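Local structure of YjbQ family protein (Sulfolobus solfataricus, 1VPH) at residues D18-S23 with I142-L147; F28-I33 with E73-K78; A56-A61 with H99-A104; I94-H99 with E132-R137. The protein is of unknown function but belongs to the YjbQ (UPF0047) family, forms an assembly of three chains and carries a metal site occupied here by a potassium ion. All blocks are in the same frame, centred on the assembly; numbering follows the deposited sequence.

Contact 1 (D18-S23 with I142-L147)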
# COMPACT_ATOMS: atom_id res chain seq x y z
N ASP C 18 16.87 -10.49 -2.75
CA ASP C 18 16.75 -11.78 -3.36
C ASP C 18 15.48 -11.73 -4.22
O ASP C 18 14.78 -10.70 -4.26
CB ASP C 18 16.71 -12.85 -2.26
CG ASP C 18 17.50 -14.10 -2.66
OD1 ASP C 18 17.32 -14.51 -3.82
OD2 ASP C 18 18.30 -14.63 -1.84
N ASP C 19 15.22 -12.82 -4.93
CA ASP C 19 14.21 -12.88 -5.97
C ASP C 19 13.43 -14.18 -5.89
O ASP C 19 13.99 -15.25 -5.63
CB ASP C 19 14.93 -12.81 -7.29
CG ASP C 19 15.68 -11.57 -7.39
OD1 ASP C 19 16.84 -11.50 -6.95
OD2 ASP C 19 15.06 -10.59 -7.75
N ILE C 20 12.14 -14.06 -6.11
CA ILE C 20 11.28 -15.25 -6.18
C ILE C 20 10.63 -15.23 -7.56
O ILE C 20 10.17 -14.21 -8.01
CB ILE C 20 10.17 -15.27 -5.01
CG1 ILE C 20 10.83 -15.17 -3.63
CG2 ILE C 20 9.26 -16.53 -5.03
CD1 ILE C 20 9.83 -14.94 -2.46
N TYR C 21 10.64 -16.38 -8.22
CA TYR C 21 9.99 -16.53 -9.52
C TYR C 21 8.82 -17.43 -9.40
O TYR C 21 8.84 -18.44 -8.68
CB TYR C 21 10.92 -17.11 -10.50
CG TYR C 21 12.08 -16.20 -10.56
CD1 TYR C 21 12.02 -15.05 -11.34
CD2 TYR C 21 13.19 -16.42 -9.74
CE1 TYR C 21 13.05 -14.18 -11.35
CE2 TYR C 21 14.24 -15.56 -9.75
CZ TYR C 21 14.18 -14.45 -10.58
OH TYR C 21 15.23 -13.56 -10.60
N VAL C 22 7.77 -17.06 -10.11
CA VAL C 22 6.57 -17.88 -10.10
C VAL C 22 6.05 -18.01 -11.52
O VAL C 22 5.93 -17.04 -12.25
CB VAL C 22 5.39 -17.32 -9.18
CG1 VAL C 22 4.08 -18.06 -9.42
CG2 VAL C 22 5.72 -17.42 -7.70
N SER C 23 5.75 -19.24 -11.88
CA SER C 23 5.02 -19.51 -13.11
C SER C 23 3.54 -19.68 -12.75
O SER C 23 3.19 -20.42 -11.83
CB SER C 23 5.57 -20.78 -13.76
OG SER C 23 4.83 -21.09 -14.91
N ILE C 142 9.18 -11.61 -8.37
CA ILE C 142 8.99 -10.88 -7.13
C ILE C 142 10.37 -10.53 -6.54
O ILE C 142 11.21 -11.42 -6.35
CB ILE C 142 8.25 -11.74 -6.09
CG1 ILE C 142 6.87 -12.22 -6.61
CG2 ILE C 142 8.02 -10.96 -4.79
CD1 ILE C 142 6.62 -13.68 -6.43
N THR C 143 10.59 -9.26 -6.27
CA THR C 143 11.79 -8.82 -5.57
C THR C 143 11.52 -8.82 -4.10
O THR C 143 10.48 -8.32 -3.66
CB THR C 143 12.14 -7.37 -5.99
OG1 THR C 143 12.38 -7.39 -7.40
CG2 THR C 143 13.36 -6.85 -5.26
N VAL C 144 12.48 -9.34 -3.33
CA VAL C 144 12.40 -9.29 -1.90
C VAL C 144 13.60 -8.50 -1.45
O VAL C 144 14.70 -8.91 -1.68
CB VAL C 144 12.40 -10.68 -1.27
CG1 VAL C 144 12.31 -10.63 0.25
CG2 VAL C 144 11.24 -11.56 -1.86
N GLU C 145 13.36 -7.40 -0.76
CA GLU C 145 14.46 -6.58 -0.26
C GLU C 145 14.36 -6.44 1.25
O GLU C 145 13.32 -6.05 1.77
CB GLU C 145 14.38 -5.23 -0.93
CG GLU C 145 15.57 -4.33 -0.65
CD GLU C 145 15.43 -2.93 -1.26
OE1 GLU C 145 14.46 -2.67 -2.03
OE2 GLU C 145 16.31 -2.08 -1.00
N ILE C 146 15.44 -6.75 1.96
CA ILE C 146 15.50 -6.52 3.40
C ILE C 146 16.46 -5.35 3.63
O ILE C 146 17.52 -5.28 3.05
CB ILE C 146 15.94 -7.78 4.20
CG1 ILE C 146 14.99 -8.96 3.90
CG2 ILE C 146 15.80 -7.50 5.66
CD1 ILE C 146 15.41 -9.81 2.80
N LEU C 147 16.05 -4.43 4.48
CA LEU C 147 16.86 -3.23 4.76
C LEU C 147 16.84 -2.99 6.26
O LEU C 147 15.77 -3.04 6.85
CB LEU C 147 16.27 -2.08 3.95
CG LEU C 147 16.99 -0.74 3.73
CD1 LEU C 147 16.79 -0.26 2.33
CD2 LEU C 147 16.46 0.32 4.70
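At one border of the five-stranded antiparallel sheet, Asp18, Asp19 and Ile20 of strand 14-24, outermost within this chain, pair with Val144, Thr143 and Ile142 of strand 137-148. The two segments run at 154°, and their axes approach to 4.7 Å. Asp18 with Val144 and Ile20 with Ile142 are hydrogen-bonded pairs, with Asp19 and Thr143 as the non-hydrogen-bonded pair between them. Asp18 N reaches Val144 O at 2.9 Å; Val144 N to Asp18 O, Ile20 N to Ile142 O and Ile142 N to Ile20 O are each 2.8 Å. A CA-H...O contact is added where Asp19 CA comes within 3.4 Å of Ile142 O.

Ile20, Ile142 and Val144 share one face of the sheet. Val144 has CG1 anti to its backbone N (chi1 -180°), and its other methyl, CG2, is the one that meets Ile20 CD1 at 3.7 Å. Ile142 CD1 touches two CG2 methyls, of Ile20 and of Val22, each at 4.1 Å. On the reverse face the Asp19 and Thr143 side chains run alongside each other in the same direction, but Asp19 OD2 stays 4.2 Å from Thr143 OG1. The carboxylate turns to other partners: OD2 bonds to His141 NE2, and OD1 makes a salt bridge with Arg116 NH2 of the second subunit.

Helix 34-44 covers the aliphatic face, where Ile20 touches Gln36 and Ile40. On its far side strand 137-148 continues the sheet into strand 49-55, with Ile142 resting on Ile53 and Val55, and Val144 on Cys51.

Contact 2 (F28-I33 with E73-K78)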
# COMPACT_ATOMS: atom_id res chain seq x y z
N PHE C 28 -6.58 -15.94 -13.25
CA PHE C 28 -6.59 -15.42 -11.89
C PHE C 28 -6.05 -16.48 -10.91
O PHE C 28 -6.52 -17.62 -10.88
CB PHE C 28 -8.01 -15.07 -11.43
CG PHE C 28 -8.60 -13.85 -12.10
CD1 PHE C 28 -9.25 -13.97 -13.32
CD2 PHE C 28 -8.52 -12.62 -11.52
CE1 PHE C 28 -9.79 -12.86 -13.94
CE2 PHE C 28 -9.07 -11.50 -12.15
CZ PHE C 28 -9.70 -11.64 -13.34
N GLU C 29 -5.07 -16.10 -10.10
CA GLU C 29 -4.44 -17.06 -9.22
C GLU C 29 -3.80 -16.33 -8.05
O GLU C 29 -3.31 -15.20 -8.20
CB GLU C 29 -3.41 -17.81 -10.03
CG GLU C 29 -2.85 -19.04 -9.39
CD GLU C 29 -1.85 -19.73 -10.33
OE1 GLU C 29 -2.31 -20.33 -11.31
OE2 GLU C 29 -0.61 -19.67 -10.12
N LEU C 30 -3.87 -16.94 -6.87
CA LEU C 30 -3.10 -16.47 -5.71
C LEU C 30 -2.04 -17.50 -5.45
O LEU C 30 -2.36 -18.70 -5.40
CB LEU C 30 -4.00 -16.39 -4.48
CG LEU C 30 -4.96 -15.23 -4.31
CD1 LEU C 30 -5.76 -15.46 -3.03
CD2 LEU C 30 -4.23 -13.92 -4.25
N VAL C 31 -0.79 -17.07 -5.29
CA VAL C 31 0.30 -18.01 -5.00
C VAL C 31 0.97 -17.61 -3.70
O VAL C 31 1.46 -16.48 -3.58
CB VAL C 31 1.31 -18.04 -6.16
CG1 VAL C 31 2.44 -18.99 -5.82
CG2 VAL C 31 0.55 -18.51 -7.45
N ASP C 32 0.93 -18.51 -2.71
CA ASP C 32 1.50 -18.24 -1.38
C ASP C 32 3.03 -18.26 -1.44
O ASP C 32 3.61 -19.27 -1.87
CB ASP C 32 1.02 -19.29 -0.34
CG ASP C 32 1.18 -18.82 1.08
OD1 ASP C 32 2.26 -18.25 1.40
OD2 ASP C 32 0.20 -19.00 1.88
N ILE C 33 3.67 -17.17 -1.06
CA ILE C 33 5.12 -17.04 -1.10
C ILE C 33 5.70 -16.77 0.26
O ILE C 33 6.89 -16.46 0.40
CB ILE C 33 5.57 -15.97 -2.11
CG1 ILE C 33 5.04 -14.58 -1.70
CG2 ILE C 33 5.12 -16.37 -3.47
CD1 ILE C 33 5.70 -13.43 -2.49
N GLU C 73 -10.46 -18.22 -2.91
CA GLU C 73 -11.43 -18.16 -3.99
C GLU C 73 -12.28 -16.88 -3.87
O GLU C 73 -12.53 -16.26 -4.89
CB GLU C 73 -12.25 -19.46 -4.05
CG GLU C 73 -11.46 -20.58 -4.66
CD GLU C 73 -12.22 -21.91 -4.66
OE1 GLU C 73 -13.48 -21.89 -4.59
OE2 GLU C 73 -11.55 -22.98 -4.72
N ASP C 74 -12.72 -16.51 -2.66
CA ASP C 74 -13.46 -15.26 -2.43
C ASP C 74 -12.66 -14.05 -2.90
O ASP C 74 -13.17 -13.18 -3.63
CB ASP C 74 -13.84 -15.12 -0.96
CG ASP C 74 -14.65 -16.31 -0.43
OD1 ASP C 74 -15.50 -16.91 -1.20
OD2 ASP C 74 -14.47 -16.64 0.76
N ILE C 75 -11.40 -13.98 -2.49
CA ILE C 75 -10.53 -12.87 -2.92
C ILE C 75 -10.52 -12.70 -4.44
O ILE C 75 -10.75 -11.60 -4.95
CB ILE C 75 -9.10 -13.06 -2.39
CG1 ILE C 75 -9.09 -12.83 -0.87
CG2 ILE C 75 -8.19 -12.04 -3.03
CD1 ILE C 75 -7.80 -13.33 -0.19
N LEU C 76 -10.31 -13.80 -5.16
CA LEU C 76 -10.20 -13.75 -6.60
C LEU C 76 -11.57 -13.44 -7.22
O LEU C 76 -11.64 -12.77 -8.24
CB LEU C 76 -9.64 -15.07 -7.16
CG LEU C 76 -8.17 -15.35 -6.92
CD1 LEU C 76 -7.78 -16.70 -7.48
CD2 LEU C 76 -7.22 -14.27 -7.49
N THR C 77 -12.64 -13.94 -6.60
CA THR C 77 -13.99 -13.68 -7.09
C THR C 77 -14.31 -12.18 -6.97
O THR C 77 -14.84 -11.59 -7.92
CB THR C 77 -14.98 -14.50 -6.34
OG1 THR C 77 -14.80 -15.88 -6.73
CG2 THR C 77 -16.37 -14.04 -6.70
N LYS C 78 -14.01 -11.60 -5.81
CA LYS C 78 -14.20 -10.17 -5.59
C LYS C 78 -13.32 -9.32 -6.56
O LYS C 78 -13.78 -8.33 -7.11
CB LYS C 78 -13.86 -9.85 -4.14
CG LYS C 78 -13.91 -8.39 -3.76
CD LYS C 78 -15.28 -7.91 -3.32
CE LYS C 78 -16.20 -7.56 -4.41
NZ LYS C 78 -17.66 -7.84 -3.95
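Leu76 of helix 69-83 packs against Phe28 and Leu30, joining the helix to strand 29-32, an outer strand of the three-stranded antiparallel sheet. This is helix-on-sheet packing: the short axes pass 8.8 Å apart at 140°, and no hydrogen bond crosses between the two segments.

Leu76 carries most of the contact. Its CG stands beside the backbone N, anti to the carbonyl carbon (chi1 -72°), and an extended chi2 of 178° sets CD1 anti to CA. CD1 comes to rest against main chain, 3.7 Å from Phe28 O and 3.8 Å from Glu29 CA. The second methyl, CD2, lies 3.8 Å from Glu29 N and also touches side chains, Phe28 CB at 4.1 Å and Leu30 CG at 4.0 Å. The two leucines run past one another in opposing senses, which carries the tip of Leu30 on to the previous helix residue; there Leu30 CD1 lies 4.1 Å from Ile75 CD1, the two side chains crossing at about a right angle. An alanine in place of Leu76 would probably open a gap beneath the Phe28-Glu29 peptide and leave Leu30 with Ile75 alone as its mate on this helix segment.

Around the leucine contact, the Phe28 ring runs on to Pro85 and meets the ring of His99, while Leu102 of the third subunit packs on Ile75. Asp74 bonds to the backbone N atoms of Lys90 and His91 of that subunit. On the helix side turned from the strand, Thr77 OG1 gives a 2.9 Å hydrogen bond to Glu73 O from above the carbonyl plane; the same oxygen also accepts Thr77 N.

Contact 3 (A56-A61 with H99-A104). With K (potassium ion), chain K; PO4 (phosphate ion), chain L.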
# COMPACT_ATOMS: atom_id res chain seq x y z
N ALA C 56 7.50 -6.10 -10.18
CA ALA C 56 7.72 -5.14 -11.26
C ALA C 56 6.82 -5.45 -12.46
O ALA C 56 7.32 -5.67 -13.58
CB ALA C 56 9.17 -5.18 -11.70
N HIS C 57 5.53 -5.60 -12.22
CA HIS C 57 4.59 -6.10 -13.19
C HIS C 57 3.38 -5.21 -13.03
O HIS C 57 3.08 -4.78 -11.92
CB HIS C 57 4.18 -7.54 -12.85
CG HIS C 57 5.26 -8.56 -12.98
ND1 HIS C 57 5.82 -8.90 -14.18
CD2 HIS C 57 5.83 -9.37 -12.05
CE1 HIS C 57 6.71 -9.86 -13.99
NE2 HIS C 57 6.73 -10.17 -12.71
N SER C 58 2.68 -4.90 -14.11
CA SER C 58 1.52 -4.05 -14.02
C SER C 58 0.20 -4.84 -14.03
O SER C 58 -0.88 -4.22 -13.88
CB SER C 58 1.59 -3.06 -15.17
OG SER C 58 1.35 -3.75 -16.40
N THR C 59 0.25 -6.17 -14.13
CA THR C 59 -0.96 -7.00 -14.14
C THR C 59 -0.91 -8.10 -13.07
O THR C 59 -1.66 -9.08 -13.09
CB THR C 59 -1.17 -7.58 -15.54
OG1 THR C 59 -0.10 -8.44 -15.87
CG2 THR C 59 -1.30 -6.46 -16.55
N ALA C 60 -0.01 -7.90 -12.12
CA ALA C 60 0.05 -8.66 -10.91
C ALA C 60 0.22 -7.74 -9.70
O ALA C 60 0.51 -6.53 -9.82
CB ALA C 60 1.20 -9.68 -10.97
N ALA C 61 -0.03 -8.30 -8.51
CA ALA C 61 0.06 -7.52 -7.28
C ALA C 61 0.59 -8.39 -6.15
O ALA C 61 0.75 -9.60 -6.30
CB ALA C 61 -1.32 -6.92 -6.90
N HIS C 99 -8.74 -5.24 -17.17
CA HIS C 99 -9.17 -5.62 -15.83
C HIS C 99 -7.97 -5.90 -14.93
O HIS C 99 -7.99 -5.55 -13.74
CB HIS C 99 -10.06 -6.86 -15.91
CG HIS C 99 -9.28 -8.12 -16.17
ND1 HIS C 99 -8.91 -8.52 -17.43
CD2 HIS C 99 -8.70 -9.01 -15.31
CE1 HIS C 99 -8.20 -9.64 -17.35
NE2 HIS C 99 -8.06 -9.96 -16.08
N ALA C 100 -6.94 -6.54 -15.48
CA ALA C 100 -5.76 -6.94 -14.72
C ALA C 100 -4.97 -5.73 -14.26
O ALA C 100 -4.53 -5.65 -13.12
CB ALA C 100 -4.88 -7.87 -15.57
N HIS C 101 -4.83 -4.76 -15.16
CA HIS C 101 -4.18 -3.50 -14.81
C HIS C 101 -4.96 -2.73 -13.72
O HIS C 101 -4.37 -2.16 -12.81
CB HIS C 101 -4.13 -2.58 -16.03
CG HIS C 101 -3.20 -3.05 -17.11
ND1 HIS C 101 -1.83 -2.92 -17.01
CD2 HIS C 101 -3.43 -3.62 -18.31
CE1 HIS C 101 -1.26 -3.37 -18.10
NE2 HIS C 101 -2.21 -3.83 -18.91
N LEU C 102 -6.29 -2.73 -13.81
CA LEU C 102 -7.13 -2.09 -12.79
C LEU C 102 -6.97 -2.71 -11.42
O LEU C 102 -6.78 -2.02 -10.46
CB LEU C 102 -8.58 -2.11 -13.24
CG LEU C 102 -8.96 -1.31 -14.50
CD1 LEU C 102 -10.45 -1.47 -14.83
CD2 LEU C 102 -8.64 0.13 -14.36
N GLY C 103 -7.02 -4.04 -11.35
CA GLY C 103 -6.83 -4.76 -10.09
C GLY C 103 -5.49 -4.47 -9.47
O GLY C 103 -5.37 -4.22 -8.28
N ALA C 104 -4.44 -4.52 -10.28
CA ALA C 104 -3.09 -4.31 -9.79
C ALA C 104 -2.92 -2.87 -9.30
O ALA C 104 -2.29 -2.60 -8.28
CB ALA C 104 -2.09 -4.60 -10.85
K K K . -2.17 -4.51 -21.02
P PO4 L . 3.27 -7.01 -16.83
O1 PO4 L . 2.80 -7.60 -18.09
O2 PO4 L . 3.37 -5.49 -16.93
O3 PO4 L . 4.70 -7.43 -16.53
O4 PO4 L . 2.52 -7.54 -15.64
O HOH W 1 -0.79 -3.20 -21.76
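The chain at Ser58 and Thr59 leads from a loop into strand 60-65 and passes close to helix 98-107, with Thr59 CA 4.8 Å from His101 CA. Small residues permit this: Ala104 CB sits 3.3 Å from Ser58 O and also touches Ala60 O, while Ala100 CB meets Thr59 CB. The CA-H of His101 points almost straight at Ser58 O.

Thr59 works in two directions. OG1, between the backbone N and the carbonyl carbon (chi1 64°), bonds to phosphate O4 at 2.8 Å; CG2, anti to the carbonyl carbon, lies over the centre of the His101 ring, a CH-pi contact of 3.5 Å to the centroid. Ser58 OG stands at the edge of the same ring but bonds to phosphate O2 at 2.7 Å; His101 ND1 bonds to Asn65 OD1 of the second subunit. Ser58 N also bonds to O2, Thr59 N to O4. His101 NE2 holds the potassium ion at 2.2 Å. His57 ND1 donates to phosphate O3 at 3.0 Å, with the oxygen in the ring plane. An alanine in place of His57 would probably leave phosphate O3 without this donor and the backbone N of His141 without its acceptor, His57 NE2.

The phosphate probably comes from the crystallisation liquor, but a cluster of hydroxyl, amide and imidazole donors next to a metal-binding histidine is consistent with a pocket for an anionic ligand.

Contact 4 (I94-H99 with E132-R137). With K (potassium ion), chain K; PO4 (phosphate ion), chain L.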
# COMPACT_ATOMS: atom_id res chain seq x y z
N ILE C 94 -6.30 -2.43 -27.29
CA ILE C 94 -4.87 -2.70 -27.50
C ILE C 94 -4.49 -4.06 -27.01
O ILE C 94 -3.74 -4.79 -27.64
CB ILE C 94 -4.07 -1.67 -26.67
CG1 ILE C 94 -4.52 -0.27 -27.05
CG2 ILE C 94 -2.59 -1.85 -26.86
CD1 ILE C 94 -3.63 0.80 -26.56
N ASP C 95 -5.04 -4.38 -25.87
CA ASP C 95 -4.76 -5.60 -25.17
C ASP C 95 -6.12 -6.17 -24.75
O ASP C 95 -7.16 -5.65 -25.15
CB ASP C 95 -3.92 -5.21 -24.00
CG ASP C 95 -2.86 -6.22 -23.69
OD1 ASP C 95 -3.00 -7.42 -24.04
OD2 ASP C 95 -1.89 -5.78 -23.04
N ASP C 96 -6.14 -7.31 -24.11
CA ASP C 96 -7.33 -7.86 -23.48
C ASP C 96 -7.20 -8.02 -22.00
O ASP C 96 -7.71 -9.01 -21.44
CB ASP C 96 -7.53 -9.29 -24.05
CG ASP C 96 -6.27 -10.24 -23.79
OD1 ASP C 96 -5.30 -9.87 -23.09
OD2 ASP C 96 -6.27 -11.38 -24.32
N ASN C 97 -6.51 -7.11 -21.33
CA ASN C 97 -6.22 -7.33 -19.92
C ASN C 97 -6.39 -6.06 -19.08
O ASN C 97 -5.78 -5.92 -18.05
CB ASN C 97 -4.82 -7.92 -19.77
CG ASN C 97 -3.72 -6.95 -20.16
OD1 ASN C 97 -3.98 -5.86 -20.72
ND2 ASN C 97 -2.49 -7.35 -19.91
N ALA C 98 -7.24 -5.13 -19.55
CA ALA C 98 -7.54 -3.91 -18.80
C ALA C 98 -7.90 -4.23 -17.38
O ALA C 98 -7.39 -3.58 -16.48
CB ALA C 98 -8.63 -3.12 -19.43
N HIS C 99 -8.74 -5.24 -17.17
CA HIS C 99 -9.17 -5.62 -15.83
C HIS C 99 -7.97 -5.90 -14.93
O HIS C 99 -7.99 -5.55 -13.74
CB HIS C 99 -10.06 -6.86 -15.91
CG HIS C 99 -9.28 -8.12 -16.17
ND1 HIS C 99 -8.91 -8.52 -17.43
CD2 HIS C 99 -8.70 -9.01 -15.31
CE1 HIS C 99 -8.20 -9.64 -17.35
NE2 HIS C 99 -8.06 -9.96 -16.08
N GLU C 132 -2.00 -13.02 -9.31
CA GLU C 132 -1.95 -13.05 -10.75
C GLU C 132 -3.31 -12.70 -11.28
O GLU C 132 -4.32 -13.28 -10.81
CB GLU C 132 -1.61 -14.46 -11.27
CG GLU C 132 -1.81 -14.61 -12.76
CD GLU C 132 -0.79 -13.77 -13.52
OE1 GLU C 132 0.31 -14.29 -13.73
OE2 GLU C 132 -1.08 -12.59 -13.87
N LEU C 133 -3.37 -11.73 -12.18
CA LEU C 133 -4.64 -11.32 -12.80
C LEU C 133 -4.68 -11.47 -14.30
O LEU C 133 -5.75 -11.26 -14.90
CB LEU C 133 -5.01 -9.85 -12.45
CG LEU C 133 -5.21 -9.48 -10.97
CD1 LEU C 133 -5.81 -8.09 -10.80
CD2 LEU C 133 -6.08 -10.53 -10.24
N ASP C 134 -3.55 -11.82 -14.90
CA ASP C 134 -3.43 -11.99 -16.35
C ASP C 134 -2.57 -13.22 -16.69
O ASP C 134 -1.74 -13.18 -17.59
CB ASP C 134 -2.85 -10.72 -16.98
CG ASP C 134 -3.00 -10.68 -18.51
OD1 ASP C 134 -4.04 -11.09 -19.05
OD2 ASP C 134 -2.09 -10.19 -19.19
N GLY C 135 -2.82 -14.35 -16.01
CA GLY C 135 -2.07 -15.58 -16.32
C GLY C 135 -2.68 -16.32 -17.51
O GLY C 135 -3.70 -15.88 -18.07
N PRO C 136 -2.05 -17.43 -17.93
CA PRO C 136 -0.81 -17.94 -17.39
C PRO C 136 0.37 -17.09 -17.82
O PRO C 136 0.37 -16.55 -18.91
CB PRO C 136 -0.72 -19.35 -17.97
CG PRO C 136 -1.54 -19.29 -19.21
CD PRO C 136 -2.56 -18.25 -19.05
N ARG C 137 1.33 -16.93 -16.93
CA ARG C 137 2.58 -16.24 -17.25
C ARG C 137 3.67 -17.19 -16.82
O ARG C 137 3.56 -17.76 -15.74
CB ARG C 137 2.71 -14.98 -16.41
CG ARG C 137 1.72 -13.85 -16.73
CD ARG C 137 1.69 -13.47 -18.16
NE ARG C 137 0.98 -12.22 -18.34
CZ ARG C 137 1.55 -11.02 -18.31
NH1 ARG C 137 2.85 -10.87 -18.14
NH2 ARG C 137 0.80 -9.94 -18.45
K K K . -2.17 -4.51 -21.02
P PO4 L . 3.27 -7.01 -16.83
O1 PO4 L . 2.80 -7.60 -18.09
O2 PO4 L . 3.37 -5.49 -16.93
O3 PO4 L . 4.70 -7.43 -16.53
O4 PO4 L . 2.52 -7.54 -15.64
O HOH W 1 -0.79 -3.20 -21.76
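Asn97 and Asp134 meet beside the metal site: the asparagine's CB and ND2 meet the two carboxylate oxygens of Asp134, its OD1 the metal. CB lies 3.3 Å from Asp134 OD1. CG, placed between the backbone N and the carbonyl carbon (chi1 68°), sets the amide between metal and carboxylate. OD1 binds the potassium ion at 2.3 Å. ND2 donates to Asp134 OD2 at 3.0 Å, the acceptor near the amide plane but approached from above the carboxylate plane, 64° out of it.

Asp134 OD2 also takes Arg137 NH2 in a 3.0 Å salt bridge, while Arg137 NE bonds to Asp134 O, so NE and NH2 each hold a different oxygen of Asp134. The outer edge of the guanidinium then reaches phosphate O1, 3.1 Å from NH2. Farther along the helix, His99 NE2 donates to Leu133 O at 2.9 Å.

Asp95 OD2, a water and the NE2 atoms of His91 and His101 complete the metal's ligands. Held by the metal on its oxygen and by Asp134 on its nitrogen, the Asn97 amide has its rotation fixed. The cation would probably polarise it and strengthen ND2 as a donor, and Asp134 acts as a second-shell residue joining the metal site to the phosphate-binding arginine.

From the N terminus, strand 14-24 opens contact 1, whose partner strand comes at 142-147, so the other three contacts nest inside its loop. Contact 2 opens at 28-33 and closes at 73-78; before it closes, contact 3 has opened at 56-61, so these two cross. Contact 4 opens at 94-99, shares His99 with contact 3, which closes by residue 104, and closes at 132-137: these two cross, whereas contacts 2 and 4 follow in series. Contact 1 joins strand 14-24 to the five-stranded sheet, contact 2 holds a helix on the three-stranded sheet, and contacts 3 and 4, centres about 8 Å apart, bring helix 98-107 and loops 56-59, 94-97 and 132-137 round the potassium and phosphate.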